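Phosphoribulokinase 1 (Rhodobacter sphaeroides, PDB 1A7J) catalyses the ATP-dependent phosphorylation of D-ribulose 5-phosphate to D-ribulose 1,5-bisphosphate, a step of the Calvin cycle. Local coordinates at residues F243-L246 and T247-H251; W254-R257 and A258-V262. One frame throughout, in Å; residues are numbered along the deposited sequence.

In the fold
Contacts 1 and 2 follow one another in the chain, their centres about 11 Å apart and both well away from the catalytic site. Contact 1 lies on the short helix 243-249 and its exit, held mainly by dense i to i+4 backbone bonds with a Tyr245-Met249 pair outside; contact 2, the hairpin 254-257/260-264 at an edge of the mixed sheet within this chain, has fewer backbone bonds and a Trp254-Val262 CH-pi contact. Each is partly buried: Leu246, Ile250, Ser260, Ile261 and Val262 are buried, Ile261 on the helix side and Ser260 and Val262 on the opposite face of the strand, while Tyr245, Met249, Trp254 and Arg257 lie at the surface. Ile261 CD1 packs on Thr247 CG2 at 3.6 Å, and Phe243 against Met255.

Contact 1: F243-L246 and T247-H251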
ATOM      1  N   PHE A 243      22.363   7.216  -9.314  1.00 12.83           N
ATOM      2  CA  PHE A 243      21.621   8.404  -8.950  1.00 10.36           C
ATOM      3  C   PHE A 243      21.807   9.579  -9.896  1.00 13.76           C
ATOM      4  O   PHE A 243      20.951  10.460  -9.954  1.00 21.85           O
ATOM      5  CB  PHE A 243      21.979   8.810  -7.532  1.00  5.80           C
ATOM      6  CG  PHE A 243      21.427   7.907  -6.487  1.00  2.79           C
ATOM      7  CD1 PHE A 243      20.059   7.767  -6.320  1.00  7.43           C
ATOM      8  CD2 PHE A 243      22.270   7.175  -5.679  1.00  6.96           C
ATOM      9  CE1 PHE A 243      19.529   6.899  -5.355  1.00  9.09           C
ATOM     10  CE2 PHE A 243      21.748   6.293  -4.703  1.00  9.78           C
ATOM     11  CZ  PHE A 243      20.376   6.163  -4.556  1.00  4.58           C
ATOM     12  N   PRO A 244      22.968   9.672 -10.572  1.00  8.95           N
ATOM     13  CA  PRO A 244      23.136  10.748 -11.542  1.00  7.30           C
ATOM     14  C   PRO A 244      22.319  10.488 -12.748  1.00  7.71           C
ATOM     15  O   PRO A 244      22.098  11.377 -13.532  1.00 17.67           O
ATOM     16  CB  PRO A 244      24.589  10.667 -11.901  1.00  5.05           C
ATOM     17  CG  PRO A 244      25.230  10.145 -10.665  1.00  3.85           C
ATOM     18  CD  PRO A 244      24.271   9.120 -10.184  1.00  5.39           C
ATOM     19  N   TYR A 245      22.113   9.214 -13.033  1.00 10.86           N
ATOM     20  CA  TYR A 245      21.288   8.813 -14.148  1.00  6.69           C
ATOM     21  C   TYR A 245      19.969   9.400 -13.803  1.00 11.52           C
ATOM     22  O   TYR A 245      19.494  10.306 -14.459  1.00 21.57           O
ATOM     23  CB  TYR A 245      21.147   7.300 -14.181  1.00 11.19           C
ATOM     24  CG  TYR A 245      20.101   6.783 -15.141  1.00  7.40           C
ATOM     25  CD1 TYR A 245      20.249   6.954 -16.503  1.00  7.48           C
ATOM     26  CD2 TYR A 245      18.933   6.186 -14.683  1.00  9.23           C
ATOM     27  CE1 TYR A 245      19.254   6.552 -17.379  1.00 16.56           C
ATOM     28  CE2 TYR A 245      17.945   5.780 -15.559  1.00  6.22           C
ATOM     29  CZ  TYR A 245      18.109   5.972 -16.894  1.00  6.57           C
ATOM     30  OH  TYR A 245      17.138   5.581 -17.778  1.00 22.19           O
ATOM     31  N   LEU A 246      19.508   9.028 -12.626  1.00 14.63           N
ATOM     32  CA  LEU A 246      18.204   9.398 -12.144  1.00  9.46           C
ATOM     33  C   LEU A 246      17.967  10.894 -12.037  1.00  8.94           C
ATOM     34  O   LEU A 246      17.003  11.392 -12.598  1.00 15.99           O
ATOM     35  CB  LEU A 246      17.984   8.726 -10.808  1.00 10.98           C
ATOM     36  CG  LEU A 246      17.760   7.232 -10.981  1.00  5.73           C
ATOM     37  CD1 LEU A 246      17.865   6.540  -9.677  1.00  8.06           C
ATOM     38  CD2 LEU A 246      16.406   7.021 -11.553  1.00 13.47           C
ATOM     39  N   THR A 247      18.859  11.622 -11.379  1.00  9.86           N
ATOM     40  CA  THR A 247      18.737  13.074 -11.318  1.00 10.35           C
ATOM     41  C   THR A 247      18.852  13.779 -12.705  1.00 12.11           C
ATOM     42  O   THR A 247      18.311  14.872 -12.917  1.00 20.38           O
ATOM     43  CB  THR A 247      19.774  13.666 -10.376  1.00  2.00           C
ATOM     44  OG1 THR A 247      21.079  13.466 -10.922  1.00  9.94           O
ATOM     45  CG2 THR A 247      19.708  13.017  -9.029  1.00  2.01           C
ATOM     46  N   SER A 248      19.531  13.156 -13.660  1.00 13.23           N
ATOM     47  CA  SER A 248      19.574  13.680 -15.020  1.00 10.35           C
ATOM     48  C   SER A 248      18.225  13.494 -15.658  1.00  8.19           C
ATOM     49  O   SER A 248      17.752  14.352 -16.395  1.00 11.00           O
ATOM     50  CB  SER A 248      20.601  12.937 -15.859  1.00  7.22           C
ATOM     51  OG  SER A 248      21.716  13.751 -16.148  1.00 26.59           O
ATOM     52  N   MET A 249      17.624  12.343 -15.418  1.00  7.83           N
ATOM     53  CA  MET A 249      16.423  12.004 -16.123  1.00 12.97           C
ATOM     54  C   MET A 249      15.234  12.704 -15.486  1.00 15.14           C
ATOM     55  O   MET A 249      14.556  13.483 -16.139  1.00 24.74           O
ATOM     56  CB  MET A 249      16.238  10.485 -16.132  1.00 15.03           C
ATOM     57  CG  MET A 249      17.307   9.749 -16.930  1.00 11.51           C
ATOM     58  SD  MET A 249      17.070   9.804 -18.697  1.00  3.13           S
ATOM     59  CE  MET A 249      15.601   8.957 -18.845  1.00  2.00           C
ATOM     60  N   ILE A 250      15.068  12.552 -14.180  1.00 17.37           N
ATOM     61  CA  ILE A 250      13.998  13.248 -13.508  1.00 12.82           C
ATOM     62  C   ILE A 250      14.356  14.689 -13.290  1.00 16.70           C
ATOM     63  O   ILE A 250      15.221  15.023 -12.492  1.00 21.73           O
ATOM     64  CB  ILE A 250      13.662  12.629 -12.176  1.00  9.28           C
ATOM     65  CG1 ILE A 250      13.357  11.139 -12.366  1.00  7.15           C
ATOM     66  CG2 ILE A 250      12.447  13.351 -11.597  1.00  8.05           C
ATOM     67  CD1 ILE A 250      13.399  10.361 -11.108  1.00 15.10           C
ATOM     68  N   HIS A 251      13.695  15.553 -14.034  1.00 21.34           N
ATOM     69  CA  HIS A 251      13.997  16.955 -13.969  1.00 17.56           C
ATOM     70  C   HIS A 251      13.508  17.560 -12.670  1.00 14.92           C
ATOM     71  O   HIS A 251      12.313  17.616 -12.427  1.00 19.25           O
ATOM     72  CB  HIS A 251      13.343  17.657 -15.137  1.00 20.98           C
ATOM     73  CG  HIS A 251      13.568  19.128 -15.143  1.00 28.10           C
ATOM     74  ND1 HIS A 251      12.544  20.034 -14.956  1.00 28.76           N
ATOM     75  CD2 HIS A 251      14.703  19.856 -15.290  1.00 29.18           C
ATOM     76  CE1 HIS A 251      13.037  21.261 -14.992  1.00 34.93           C
ATOM     77  NE2 HIS A 251      14.345  21.181 -15.189  1.00 30.25           N
TER
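Thr247 binds Phe243 twice, through its backbone and through its side chain, within the single short helix 243-249. Its N lies 2.8 Å from Phe243 O in a nearly straight bond (174° at the hydrogen). The hydroxyl OG1 gives a second, longer bond to Phe243 O, at 3.2 Å. That group reaches back to the preceding turn because OG1 sits between the backbone N and the carbonyl carbon (chi1 67°), and one carbonyl thereby takes two donors from one residue. The next i to i+4 bond is poorer: Ser248 N stands 3.1 Å from Pro244 O but well above the carbonyl plane, and it also makes a weak bond to Tyr245 O. Met249 N is shared in the same way, with Tyr245 O at 2.9 Å as its main acceptor and Leu246 O as a weak one. Ile250 N closes the series on Leu246 O at 2.8 Å, almost in line with the C=O bond. Ile250 is the first residue to leave helical geometry, so this bond finishes the helix; beyond it, in the loop, Ile250 O is hydrogen-bonded to Ser253 OG.

On the exposed side, Met249 lies over one face of the Tyr245 ring. Its CG makes a CH-pi contact 3.9 Å from the ring centroid, displaced toward the CE1 rim. The bend at chi2 (-78°) brings Met249 SD to 4.8 Å from the same centroid, an oblique Met-aromatic contact. The inward side is apolar: Leu246 packs on Ile275 of helix 268-284 and on Ile261 of strand 260-264, while Ile250 reaches Ala271 and Leu274 of that helix and Val263 of that strand.

Contact 2: W254-R257 and A258-V262; sequences WMSR and ANSIV
Val262 packs against one face of the Trp254 indole, both side chains pointing the same way from a hydrogen-bonded antiparallel pair. Its CB is 3.9 Å from the centroid of the six-membered ring and only 7° off the normal, a CH-pi contact over the ring centre, and Val262 CG1 meets Trp254 CH2 at 3.7 Å. The indole comes to lie over Val262 because Trp254 CG stands between the backbone N and the carbonyl carbon (chi1 76°). Two backbone bonds fix this end: Val262 N to Trp254 O at 2.9 Å and Trp254 N to Val262 O at 3.3 Å. These strands form a beta hairpin closed by a type I turn from Arg257 to Ser260, with 254-257 an edge strand of the mixed sheet within this chain and 260-264 joined to strand 229-235. Toward the turn the pairing slackens. Ser256 N reaches Ser260 O in a weak bond only, and the chain bends at Ser256. On the face of Met255 and Ile261, Met255 SD touches Ile261 CB at 4.2 Å, beside Phe243 of helix 243-249. Arg257 and Ala258 are exposed at the turn, where the outer part of the Arg257 side chain departs from the hairpin, whereas Asn259 is tied to Phe235 by backbone bonding.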
ATOM      1  N   TRP A 254      17.063  16.291  -6.678  1.00  9.29           N
ATOM      2  CA  TRP A 254      18.352  16.437  -6.020  1.00  8.17           C
ATOM      3  C   TRP A 254      18.462  15.371  -4.950  1.00  4.62           C
ATOM      4  O   TRP A 254      17.486  14.671  -4.667  1.00  4.85           O
ATOM      5  CB  TRP A 254      18.452  17.806  -5.375  1.00 10.07           C
ATOM      6  CG  TRP A 254      17.670  17.931  -4.119  1.00 11.91           C
ATOM      7  CD1 TRP A 254      18.159  17.886  -2.846  1.00 12.88           C
ATOM      8  CD2 TRP A 254      16.308  18.360  -4.010  1.00  9.88           C
ATOM      9  NE1 TRP A 254      17.210  18.305  -1.954  1.00 14.16           N
ATOM     10  CE2 TRP A 254      16.057  18.591  -2.644  1.00 12.66           C
ATOM     11  CE3 TRP A 254      15.298  18.600  -4.932  1.00 15.68           C
ATOM     12  CZ2 TRP A 254      14.829  19.056  -2.186  1.00 14.26           C
ATOM     13  CZ3 TRP A 254      14.085  19.063  -4.479  1.00 14.22           C
ATOM     14  CH2 TRP A 254      13.859  19.290  -3.114  1.00 10.98           C
ATOM     15  N   MET A 255      19.637  15.260  -4.338  1.00  9.26           N
ATOM     16  CA  MET A 255      19.880  14.216  -3.358  1.00  3.49           C
ATOM     17  C   MET A 255      19.862  14.853  -1.995  1.00  6.82           C
ATOM     18  O   MET A 255      20.397  15.945  -1.823  1.00 11.03           O
ATOM     19  CB  MET A 255      21.242  13.553  -3.585  1.00  2.00           C
ATOM     20  CG  MET A 255      21.460  12.936  -4.969  1.00  3.30           C
ATOM     21  SD  MET A 255      20.609  11.363  -5.310  1.00 14.35           S
ATOM     22  CE  MET A 255      20.836  10.548  -3.780  1.00 10.29           C
ATOM     23  N   SER A 256      19.219  14.200  -1.033  1.00  6.11           N
ATOM     24  CA  SER A 256      19.249  14.696   0.323  1.00  5.63           C
ATOM     25  C   SER A 256      20.196  13.913   1.228  1.00 12.75           C
ATOM     26  O   SER A 256      20.719  14.470   2.203  1.00 14.89           O
ATOM     27  CB  SER A 256      17.839  14.759   0.941  1.00  2.51           C
ATOM     28  OG  SER A 256      16.907  13.867   0.360  1.00  2.03           O
ATOM     29  N   ARG A 257      20.336  12.608   0.981  1.00 10.83           N
ATOM     30  CA  ARG A 257      21.341  11.772   1.650  1.00  6.68           C
ATOM     31  C   ARG A 257      22.002  10.955   0.549  1.00 11.29           C
ATOM     32  O   ARG A 257      21.601  11.045  -0.612  1.00 13.24           O
ATOM     33  CB  ARG A 257      20.709  10.828   2.696  1.00  2.62           C
ATOM     34  CG  ARG A 257      19.882  11.530   3.767  1.00 12.75           C
ATOM     35  CD  ARG A 257      20.396  11.347   5.178  1.00 15.14           C
ATOM     36  NE  ARG A 257      19.411  10.623   5.967  1.00 13.94           N
ATOM     37  CZ  ARG A 257      18.679  11.138   6.954  1.00 17.25           C
ATOM     38  NH1 ARG A 257      18.895  12.367   7.409  1.00 10.18           N
ATOM     39  NH2 ARG A 257      17.747  10.387   7.529  1.00 19.86           N
ATOM     40  N   ALA A 258      23.000  10.146   0.895  1.00 13.33           N
ATOM     41  CA  ALA A 258      23.700   9.385  -0.133  1.00 13.63           C
ATOM     42  C   ALA A 258      22.807   8.304  -0.697  1.00 13.30           C
ATOM     43  O   ALA A 258      23.125   7.707  -1.708  1.00 18.08           O
ATOM     44  CB  ALA A 258      24.971   8.780   0.425  1.00  4.74           C
ATOM     45  N   ASN A 259      21.680   8.066  -0.038  1.00 10.13           N
ATOM     46  CA  ASN A 259      20.799   6.966  -0.387  1.00  5.21           C
ATOM     47  C   ASN A 259      19.364   7.341  -0.590  1.00 10.77           C
ATOM     48  O   ASN A 259      18.523   6.457  -0.600  1.00 17.05           O
ATOM     49  CB  ASN A 259      20.867   5.865   0.676  1.00 13.57           C
ATOM     50  CG  ASN A 259      20.060   6.179   1.938  1.00 15.67           C
ATOM     51  OD1 ASN A 259      19.986   7.313   2.391  1.00 12.38           O
ATOM     52  ND2 ASN A 259      19.563   5.135   2.571  1.00 20.50           N
ATOM     53  N   SER A 260      19.061   8.627  -0.767  1.00 10.04           N
ATOM     54  CA  SER A 260      17.692   9.015  -1.097  1.00 11.01           C
ATOM     55  C   SER A 260      17.570  10.190  -2.047  1.00  7.63           C
ATOM     56  O   SER A 260      18.336  11.128  -1.975  1.00 13.25           O
ATOM     57  CB  SER A 260      16.880   9.260   0.181  1.00 10.92           C
ATOM     58  OG  SER A 260      17.307  10.399   0.885  1.00 21.42           O
ATOM     59  N   ILE A 261      16.675  10.082  -3.011  1.00  3.53           N
ATOM     60  CA  ILE A 261      16.512  11.134  -3.998  1.00  9.25           C
ATOM     61  C   ILE A 261      15.187  11.843  -3.728  1.00 13.66           C
ATOM     62  O   ILE A 261      14.195  11.181  -3.392  1.00 14.70           O
ATOM     63  CB  ILE A 261      16.532  10.530  -5.432  1.00  4.45           C
ATOM     64  CG1 ILE A 261      16.489  11.640  -6.500  1.00  2.15           C
ATOM     65  CG2 ILE A 261      15.395   9.586  -5.593  1.00  2.00           C
ATOM     66  CD1 ILE A 261      16.856  11.180  -7.918  1.00  2.00           C
ATOM     67  N   VAL A 262      15.197  13.177  -3.720  1.00 16.39           N
ATOM     68  CA  VAL A 262      13.942  13.926  -3.651  1.00 13.24           C
ATOM     69  C   VAL A 262      13.480  14.342  -5.046  1.00 11.87           C
ATOM     70  O   VAL A 262      14.248  14.864  -5.833  1.00 16.07           O
ATOM     71  CB  VAL A 262      14.058  15.172  -2.752  1.00  4.60           C
ATOM     72  CG1 VAL A 262      12.701  15.790  -2.560  1.00  2.00           C
ATOM     73  CG2 VAL A 262      14.642  14.784  -1.414  1.00  7.31           C
TER